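Local atomic coordinates of dioxygenase (PDB entry 5V2D), a protein that is a lignostilbene dioxygenase, probably cleaving the central double bond of lignin-derived stilbenes with molecular oxygen at a single iron centre. Residues G303-N307 with E372-C376; G388-A392 with F435-F440; A345-W350 with P363-Y369. All blocks are in the same frame, centred on the assembly; numbering follows the deposited sequence.

Contact 1. Residues G303-N307 with E372-C376. With FE (Fe (III) ion), chain E.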
loop_
_atom_site.group_PDB
_atom_site.type_symbol
_atom_site.label_atom_id
_atom_site.label_comp_id
_atom_site.label_asym_id
_atom_site.label_seq_id
_atom_site.Cartn_x
_atom_site.Cartn_y
_atom_site.Cartn_z
ATOM N N GLY A 303 8.235 -7.734 -2.248
ATOM C CA GLY A 303 7.160 -7.046 -1.437
ATOM C C GLY A 303 7.463 -5.565 -1.214
ATOM O O GLY A 303 8.325 -4.979 -1.871
ATOM N N HIS A 304 6.754 -4.975 -0.255
ATOM C CA HIS A 304 6.922 -3.565 0.082
ATOM C C HIS A 304 8.272 -3.275 0.723
ATOM O O HIS A 304 8.764 -4.041 1.528
ATOM C CB HIS A 304 5.818 -3.163 1.069
ATOM C CG HIS A 304 4.506 -3.069 0.408
ATOM N ND1 HIS A 304 3.500 -3.984 0.598
ATOM C CD2 HIS A 304 4.001 -2.095 -0.372
ATOM C CE1 HIS A 304 2.458 -3.606 -0.137
ATOM N NE2 HIS A 304 2.749 -2.470 -0.732
ATOM N N THR A 305 8.817 -2.121 0.414
ATOM C CA THR A 305 10.038 -1.651 1.041
ATOM C C THR A 305 9.869 -1.342 2.505
ATOM O O THR A 305 9.058 -0.480 2.878
ATOM C CB THR A 305 10.505 -0.392 0.297
ATOM O OG1 THR A 305 10.663 -0.706 -1.083
ATOM C CG2 THR A 305 11.822 0.156 0.839
ATOM N N LEU A 306 10.653 -1.990 3.361
ATOM C CA LEU A 306 10.720 -1.585 4.775
ATOM C C LEU A 306 11.546 -0.298 4.837
ATOM O O LEU A 306 11.077 0.753 5.250
ATOM C CB LEU A 306 11.269 -2.670 5.648
ATOM C CG LEU A 306 11.659 -2.223 7.058
ATOM C CD1 LEU A 306 10.499 -1.576 7.840
ATOM C CD2 LEU A 306 12.200 -3.461 7.811
ATOM N N ASN A 307 12.764 -0.366 4.353
ATOM C CA ASN A 307 13.651 0.774 4.283
ATOM C C ASN A 307 14.831 0.406 3.396
ATOM O O ASN A 307 15.001 -0.736 3.018
ATOM C CB ASN A 307 14.097 1.300 5.678
ATOM C CG ASN A 307 14.630 2.704 5.624
ATOM O OD1 ASN A 307 14.320 3.497 4.716
ATOM N ND2 ASN A 307 15.436 3.042 6.637
ATOM N N GLU A 372 4.438 -8.671 6.191
ATOM C CA GLU A 372 4.091 -7.655 5.169
ATOM C C GLU A 372 3.640 -6.375 5.883
ATOM O O GLU A 372 3.750 -6.273 7.139
ATOM C CB GLU A 372 3.082 -8.161 4.145
ATOM C CG GLU A 372 3.708 -8.355 2.717
ATOM C CD GLU A 372 4.150 -7.004 2.033
ATOM O OE1 GLU A 372 4.990 -6.992 1.060
ATOM O OE2 GLU A 372 3.615 -5.928 2.460
ATOM N N PHE A 373 3.229 -5.388 5.085
ATOM C CA PHE A 373 2.931 -4.091 5.583
ATOM C C PHE A 373 3.984 -3.508 6.517
ATOM O O PHE A 373 3.654 -3.001 7.611
ATOM C CB PHE A 373 1.509 -4.035 6.206
ATOM C CG PHE A 373 0.386 -4.118 5.173
ATOM C CD1 PHE A 373 0.130 -3.072 4.330
ATOM C CD2 PHE A 373 -0.366 -5.260 5.067
ATOM C CE1 PHE A 373 -0.903 -3.095 3.433
ATOM C CE2 PHE A 373 -1.459 -5.303 4.198
ATOM C CZ PHE A 373 -1.728 -4.210 3.361
ATOM N N PRO A 374 5.221 -3.459 6.093
ATOM C CA PRO A 374 6.306 -2.916 6.893
ATOM C C PRO A 374 6.231 -1.433 7.096
ATOM O O PRO A 374 5.735 -0.703 6.258
ATOM C CB PRO A 374 7.565 -3.221 6.041
ATOM C CG PRO A 374 7.034 -3.218 4.624
ATOM C CD PRO A 374 5.684 -3.850 4.735
ATOM N N ARG A 375 6.736 -0.960 8.212
ATOM C CA ARG A 375 6.807 0.497 8.467
ATOM C C ARG A 375 8.094 0.771 9.202
ATOM O O ARG A 375 8.343 0.142 10.270
ATOM C CB ARG A 375 5.666 0.849 9.432
ATOM C CG ARG A 375 5.646 2.232 10.031
ATOM C CD ARG A 375 5.412 3.275 8.918
ATOM N NE ARG A 375 4.027 3.115 8.474
ATOM C CZ ARG A 375 3.503 3.864 7.491
ATOM N NH1 ARG A 375 4.252 4.766 6.915
ATOM N NH2 ARG A 375 2.284 3.687 7.071
ATOM N N CYS A 376 8.914 1.678 8.711
ATOM C CA CYS A 376 10.041 2.144 9.510
ATOM C C CYS A 376 9.692 3.514 10.096
ATOM O O CYS A 376 8.707 4.138 9.700
ATOM C CB CYS A 376 11.317 2.228 8.694
ATOM S SG CYS A 376 11.278 3.440 7.441
HETATM FE FE FE E . 1.439 -1.118 -1.637
HETATM O O HOH W 1 -0.254 -2.286 -1.799
#

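Contact 2. Residues G388-A392 with F435-F440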
loop_
_atom_site.group_PDB
_atom_site.type_symbol
_atom_site.label_atom_id
_atom_site.label_comp_id
_atom_site.label_asym_id
_atom_site.label_seq_id
_atom_site.Cartn_x
_atom_site.Cartn_y
_atom_site.Cartn_z
ATOM N N GLY A 388 12.171 -1.971 12.569
ATOM C CA GLY A 388 10.978 -1.977 11.674
ATOM C C GLY A 388 9.777 -2.566 12.389
ATOM O O GLY A 388 9.946 -3.320 13.374
ATOM N N PHE A 389 8.601 -2.106 12.008
ATOM C CA PHE A 389 7.376 -2.614 12.479
ATOM C C PHE A 389 6.751 -3.372 11.313
ATOM O O PHE A 389 6.900 -2.976 10.155
ATOM C CB PHE A 389 6.514 -1.467 12.986
ATOM C CG PHE A 389 7.133 -0.676 14.095
ATOM C CD1 PHE A 389 7.766 0.511 13.851
ATOM C CD2 PHE A 389 7.161 -1.195 15.384
ATOM C CE1 PHE A 389 8.316 1.280 14.895
ATOM C CE2 PHE A 389 7.811 -0.498 16.414
ATOM C CZ PHE A 389 8.380 0.762 16.209
ATOM N N LEU A 390 6.064 -4.447 11.585
ATOM C CA LEU A 390 5.640 -5.362 10.558
ATOM C C LEU A 390 4.353 -5.994 11.029
ATOM O O LEU A 390 4.105 -6.101 12.239
ATOM C CB LEU A 390 6.646 -6.559 10.458
ATOM C CG LEU A 390 8.114 -6.291 10.162
ATOM C CD1 LEU A 390 9.003 -7.482 10.448
ATOM C CD2 LEU A 390 8.251 -5.952 8.708
ATOM N N LEU A 391 3.569 -6.497 10.107
ATOM C CA LEU A 391 2.490 -7.392 10.409
ATOM C C LEU A 391 2.957 -8.790 10.040
ATOM O O LEU A 391 3.688 -9.002 9.049
ATOM C CB LEU A 391 1.235 -7.075 9.587
ATOM C CG LEU A 391 0.683 -5.643 9.737
ATOM C CD1 LEU A 391 -0.659 -5.504 9.032
ATOM C CD2 LEU A 391 0.498 -5.354 11.232
ATOM N N ALA A 392 2.501 -9.778 10.783
ATOM C CA ALA A 392 2.847 -11.164 10.477
ATOM C C ALA A 392 1.669 -12.076 10.758
ATOM O O ALA A 392 0.750 -11.740 11.514
ATOM C CB ALA A 392 4.028 -11.600 11.319
ATOM N N PHE A 435 -4.911 -7.389 12.006
ATOM C CA PHE A 435 -4.459 -6.025 11.877
ATOM C C PHE A 435 -4.502 -5.477 10.443
ATOM O O PHE A 435 -4.409 -6.200 9.491
ATOM C CB PHE A 435 -3.044 -5.918 12.340
ATOM C CG PHE A 435 -2.864 -6.275 13.809
ATOM C CD1 PHE A 435 -3.139 -5.372 14.799
ATOM C CD2 PHE A 435 -2.333 -7.522 14.152
ATOM C CE1 PHE A 435 -2.978 -5.719 16.135
ATOM C CE2 PHE A 435 -2.172 -7.869 15.476
ATOM C CZ PHE A 435 -2.499 -6.940 16.470
ATOM N N GLN A 436 -4.554 -4.149 10.391
ATOM C CA GLN A 436 -4.323 -3.378 9.168
ATOM C C GLN A 436 -2.988 -2.655 9.346
ATOM O O GLN A 436 -2.320 -2.701 10.430
ATOM C CB GLN A 436 -5.446 -2.433 8.848
ATOM C CG GLN A 436 -6.818 -3.087 8.941
ATOM C CD GLN A 436 -7.920 -2.268 8.244
ATOM O OE1 GLN A 436 -7.642 -1.364 7.501
ATOM N NE2 GLN A 436 -9.201 -2.554 8.595
ATOM N N GLU A 437 -2.516 -2.068 8.253
ATOM C CA GLU A 437 -1.191 -1.480 8.230
ATOM C C GLU A 437 -0.926 -0.493 9.369
ATOM O O GLU A 437 -1.694 0.461 9.575
ATOM C CB GLU A 437 -0.941 -0.723 6.940
ATOM C CG GLU A 437 0.493 -0.169 6.862
ATOM C CD GLU A 437 0.744 0.725 5.636
ATOM O OE1 GLU A 437 0.186 1.837 5.628
ATOM O OE2 GLU A 437 1.522 0.381 4.712
ATOM N N PRO A 438 0.211 -0.639 10.057
ATOM C CA PRO A 438 0.482 0.294 11.132
ATOM C C PRO A 438 1.202 1.568 10.723
ATOM O O PRO A 438 1.918 1.608 9.738
ATOM C CB PRO A 438 1.413 -0.580 12.061
ATOM C CG PRO A 438 2.230 -1.360 11.075
ATOM C CD PRO A 438 1.195 -1.736 9.977
ATOM N N ILE A 439 1.073 2.590 11.577
ATOM C CA ILE A 439 1.936 3.746 11.538
ATOM C C ILE A 439 2.766 3.810 12.818
ATOM O O ILE A 439 2.429 3.210 13.852
ATOM C CB ILE A 439 1.211 5.052 11.407
ATOM C CG1 ILE A 439 0.026 5.134 12.399
ATOM C CG2 ILE A 439 0.694 5.242 9.981
ATOM C CD1 ILE A 439 -0.370 6.557 12.712
ATOM N N PHE A 440 3.857 4.574 12.737
ATOM C CA PHE A 440 4.701 4.862 13.874
ATOM C C PHE A 440 4.667 6.359 14.184
ATOM O O PHE A 440 4.788 7.173 13.267
ATOM C CB PHE A 440 6.124 4.402 13.671
ATOM C CG PHE A 440 7.068 4.907 14.704
ATOM C CD1 PHE A 440 7.091 4.315 15.952
ATOM C CD2 PHE A 440 7.889 6.009 14.470
ATOM C CE1 PHE A 440 7.941 4.822 16.980
ATOM C CE2 PHE A 440 8.728 6.468 15.479
ATOM C CZ PHE A 440 8.752 5.880 16.711
#

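Contact 3. Residues A345-W350 with P363-Y369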
loop_
_atom_site.group_PDB
_atom_site.type_symbol
_atom_site.label_atom_id
_atom_site.label_comp_id
_atom_site.label_asym_id
_atom_site.label_seq_id
_atom_site.Cartn_x
_atom_site.Cartn_y
_atom_site.Cartn_z
ATOM N N ALA A 345 8.002 -17.086 2.387
ATOM C CA ALA A 345 8.122 -15.639 2.430
ATOM C C ALA A 345 8.846 -15.289 3.750
ATOM O O ALA A 345 8.642 -15.915 4.777
ATOM C CB ALA A 345 6.748 -14.981 2.365
ATOM N N CYS A 346 9.669 -14.275 3.701
ATOM C CA CYS A 346 10.244 -13.686 4.891
ATOM C C CYS A 346 10.787 -12.291 4.514
ATOM O O CYS A 346 10.838 -11.954 3.331
ATOM C CB CYS A 346 11.384 -14.652 5.434
ATOM S SG CYS A 346 12.799 -14.722 4.297
ATOM N N LEU A 347 11.132 -11.499 5.517
ATOM C CA LEU A 347 11.835 -10.243 5.325
ATOM C C LEU A 347 13.264 -10.535 4.868
ATOM O O LEU A 347 13.957 -11.362 5.475
ATOM C CB LEU A 347 11.846 -9.398 6.624
ATOM C CG LEU A 347 12.308 -7.948 6.427
ATOM C CD1 LEU A 347 11.292 -7.075 5.684
ATOM C CD2 LEU A 347 12.621 -7.368 7.772
ATOM N N MET A 348 13.704 -9.861 3.810
ATOM C CA MET A 348 15.041 -10.021 3.250
ATOM C C MET A 348 15.761 -8.727 3.011
ATOM O O MET A 348 15.149 -7.656 2.878
ATOM C CB MET A 348 14.935 -10.759 1.913
ATOM C CG MET A 348 14.101 -11.984 2.029
ATOM S SD MET A 348 14.558 -13.480 1.218
ATOM C CE MET A 348 15.906 -13.831 2.195
ATOM N N ARG A 349 17.091 -8.820 2.945
ATOM C CA ARG A 349 17.933 -7.698 2.593
ATOM C C ARG A 349 18.561 -8.028 1.252
ATOM O O ARG A 349 19.233 -9.062 1.113
ATOM C CB ARG A 349 19.026 -7.448 3.590
ATOM C CG ARG A 349 20.019 -6.358 3.157
ATOM C CD ARG A 349 20.856 -5.827 4.333
ATOM N NE ARG A 349 19.992 -5.009 5.192
ATOM C CZ ARG A 349 20.345 -4.412 6.312
ATOM N NH1 ARG A 349 21.646 -4.470 6.694
ATOM N NH2 ARG A 349 19.446 -3.679 6.972
ATOM N N TRP A 350 18.385 -7.132 0.295
ATOM C CA TRP A 350 19.133 -7.179 -0.967
ATOM C C TRP A 350 20.325 -6.222 -0.866
ATOM O O TRP A 350 20.205 -5.119 -0.322
ATOM C CB TRP A 350 18.258 -6.681 -2.096
ATOM C CG TRP A 350 17.039 -7.451 -2.335
ATOM C CD1 TRP A 350 15.828 -7.171 -1.848
ATOM C CD2 TRP A 350 16.873 -8.522 -3.260
ATOM N NE1 TRP A 350 14.900 -8.061 -2.349
ATOM C CE2 TRP A 350 15.514 -8.873 -3.249
ATOM C CE3 TRP A 350 17.747 -9.243 -4.085
ATOM C CZ2 TRP A 350 15.003 -9.925 -3.981
ATOM C CZ3 TRP A 350 17.220 -10.317 -4.815
ATOM C CH2 TRP A 350 15.885 -10.629 -4.773
ATOM N N PRO A 363 18.896 -12.559 -2.202
ATOM C CA PRO A 363 18.448 -11.876 -1.012
ATOM C C PRO A 363 18.831 -12.696 0.241
ATOM O O PRO A 363 18.919 -13.907 0.154
ATOM C CB PRO A 363 16.909 -11.859 -1.227
ATOM C CG PRO A 363 16.624 -13.135 -1.988
ATOM C CD PRO A 363 17.780 -13.258 -2.920
ATOM N N GLN A 364 19.095 -12.030 1.348
ATOM C CA GLN A 364 19.514 -12.647 2.618
ATOM C C GLN A 364 18.444 -12.433 3.655
ATOM O O GLN A 364 17.954 -11.321 3.803
ATOM C CB GLN A 364 20.880 -12.076 3.097
ATOM C CG GLN A 364 22.015 -12.253 2.045
ATOM C CD GLN A 364 22.214 -13.741 1.588
ATOM O OE1 GLN A 364 22.240 -14.652 2.412
ATOM N NE2 GLN A 364 22.306 -13.978 0.272
ATOM N N PRO A 365 18.101 -13.471 4.389
ATOM C CA PRO A 365 16.983 -13.331 5.318
ATOM C C PRO A 365 17.278 -12.487 6.520
ATOM O O PRO A 365 18.355 -12.520 7.063
ATOM C CB PRO A 365 16.650 -14.793 5.744
ATOM C CG PRO A 365 17.835 -15.618 5.402
ATOM C CD PRO A 365 18.624 -14.859 4.327
ATOM N N LEU A 366 16.304 -11.684 6.912
ATOM C CA LEU A 366 16.343 -10.927 8.119
ATOM C C LEU A 366 15.331 -11.447 9.143
ATOM O O LEU A 366 15.390 -11.049 10.292
ATOM C CB LEU A 366 16.006 -9.482 7.789
ATOM C CG LEU A 366 16.885 -8.718 6.854
ATOM C CD1 LEU A 366 16.350 -7.316 6.593
ATOM C CD2 LEU A 366 18.299 -8.598 7.492
ATOM N N THR A 367 14.336 -12.220 8.706
ATOM C CA THR A 367 13.435 -12.884 9.635
ATOM C C THR A 367 13.322 -14.295 9.122
ATOM O O THR A 367 13.657 -14.616 7.965
ATOM C CB THR A 367 11.960 -12.287 9.628
ATOM O OG1 THR A 367 11.254 -12.479 8.355
ATOM C CG2 THR A 367 11.960 -10.827 10.051
ATOM N N ASP A 368 12.808 -15.163 9.943
ATOM C CA ASP A 368 12.503 -16.508 9.471
ATOM C C ASP A 368 10.988 -16.721 9.464
ATOM O O ASP A 368 10.544 -17.846 9.510
ATOM C CB ASP A 368 13.240 -17.527 10.331
ATOM C CG ASP A 368 12.771 -17.538 11.764
ATOM O OD1 ASP A 368 11.971 -16.648 12.206
ATOM O OD2 ASP A 368 13.182 -18.476 12.475
ATOM N N TYR A 369 10.200 -15.645 9.442
ATOM C CA TYR A 369 8.737 -15.753 9.382
ATOM C C TYR A 369 8.211 -14.825 8.279
ATOM O O TYR A 369 8.832 -13.804 7.992
ATOM C CB TYR A 369 8.067 -15.403 10.743
ATOM C CG TYR A 369 8.505 -14.079 11.331
ATOM C CD1 TYR A 369 9.522 -14.005 12.262
ATOM C CD2 TYR A 369 7.870 -12.872 10.946
ATOM C CE1 TYR A 369 9.890 -12.774 12.842
ATOM C CE2 TYR A 369 8.281 -11.653 11.458
ATOM C CZ TYR A 369 9.262 -11.607 12.420
ATOM O OH TYR A 369 9.628 -10.376 12.926
#

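Contact 1. Residues G303-N307 with E372-C376
H304 and E372 form a first-shell/second-shell pair of the iron site: the histidine binds the metal and the glutamate holds the histidine. H304 NE2 lies 2.1 Å from the iron, whose other protein ligands are H188, H239 and H495; a water also binds it. On the far side of the imidazole, ND1 gives a nearly straight hydrogen bond of 2.7 Å to E372 OE2, which stays close to the ring plane although the carboxylate itself is turned 72° from that plane. The second carboxylate oxygen is used too: the backbone N of H304 donates to the syn lone pair of E372 OE1 at 3.0 Å. With CG beside its own backbone N (chi1 -73°), H304 presents ring N-H and backbone N-H to the same carboxylate, an arrangement that limits rotation of the ring. E372 OE2 also accepts a bond from F373 N, which comes from the opposite face of the carboxylate plane to ND1.

Farther along, packing takes over. P374 CD lies 3.7 Å from H304 CB, P374 CB rests against L306 CB, and L306 CD1 reaches the R375 carbonyl carbon at 3.6 Å. Strands 301-311 and 371-375 each edge a different sheet; the first pairs antiparallel with 314-322, while the second pairs with 387-392, where P374 packs on L390.

Contact 2. Residues G388-A392 with F435-F440
F389 and F440 meet as two rings lying almost parallel, their planes only 14° apart, yet slid so far past one another that they barely overlap, with centroids 5.4 Å apart. The touch falls at one corner, where F389 CE1 approaches F440 CD1 to 3.4 Å. F440 CG stands anti to the backbone N (chi1 169°), which lays CD1 beside F389 CE1.

Two residues on, the same face of strand 387-392 presents L391, whose branched end divides its contacts. CD2 packs against F435 CB at 3.8 Å and P438 CD at 3.9 Å, the leucine and proline meeting tip to tip, while CD1 comes to 3.5 Å from Q436 O. F435 makes this contact through its CB rather than the far end of its ring. With an alanine here in place of the leucine both methyls are gone, and a gap would probably open between F435 and P438, with the Q436 carbonyl also losing its apolar neighbour. No hydrogen bond crosses between the segments, which run in nearly opposite directions; the E437 carboxylate is hydrogen-bonded to the iron ligand H495 and forms a salt bridge with R375.

Apolar side chains packed between two sheets, with the backbone bonds kept inside each, are characteristic of the blade-to-blade packing in a beta-propeller, here between the blades that contain strands 387-392 and 433-442.

Contact 3. Residues A345-W350 with P363-Y369
R349 and Q364 exchange two backbone hydrogen bonds, R349 N to Q364 O at 2.8 Å and Q364 N to R349 O at 3.0 Å, and so form the hydrogen-bonded antiparallel pair of a beta hairpin. One step along, M348 faces P365 in a non-hydrogen-bonded pair, and beyond it L366 N donates to L347 O at 2.8 Å. As regular pairing ends, a side chain replaces the backbone: T367 OG1 accepts from L347 N at 3.0 Å and itself donates to Y369 O, in the plane of that carbonyl. The threonine hydroxyl can serve both because chi1 of 65° places it between its own N and carbonyl carbon.

Around this backbone frame the side chains close in. P363 lies over the W350 indole in a CH-pi contact, its CB 3.6 Å from the centroid of the six-membered ring and almost exactly on the ring normal. M348, bent at chi2 and chi3, folds along the prolines, SD against P363 CB at 3.8 Å and CE against P365 CD. On the opposite side of the hairpin the side chains of L347 and L366 meet at a slant, CD2 of the first 3.9 Å from CD1 of the second.

Outer partners surround these groups: R349 forms a salt bridge with D318, the W350 ring meets that of F279, and Y369 OH is hydrogen-bonded to S424. Strand 364-365 edges a four-stranded antiparallel sheet; 345-353 pairs on its other side with 314-322, which leads inward to 301-311, and L347 also packs on L417 of strand 413-418.

The three contacts run across three consecutive sheets, consistent with neighbouring blades of the seven-bladed propeller of this family. Contact 3 lies within one sheet, joining its last two strands, and is nested in the chain loop that contact 1 closes between this sheet and the next. Contact 2 follows in series and packs that next sheet against the one containing strand 433-442. Centre to centre, contacts 1 and 2 are about 9 Å apart, bridged by R375 to F389 and P438; contacts 1 and 3 about 12 Å, meeting through L306 and L347; and contacts 2 and 3 about 17 Å. Contact 1 alone holds an iron ligand; contact 3 is hairpin pairing and contact 2 packing between sheets.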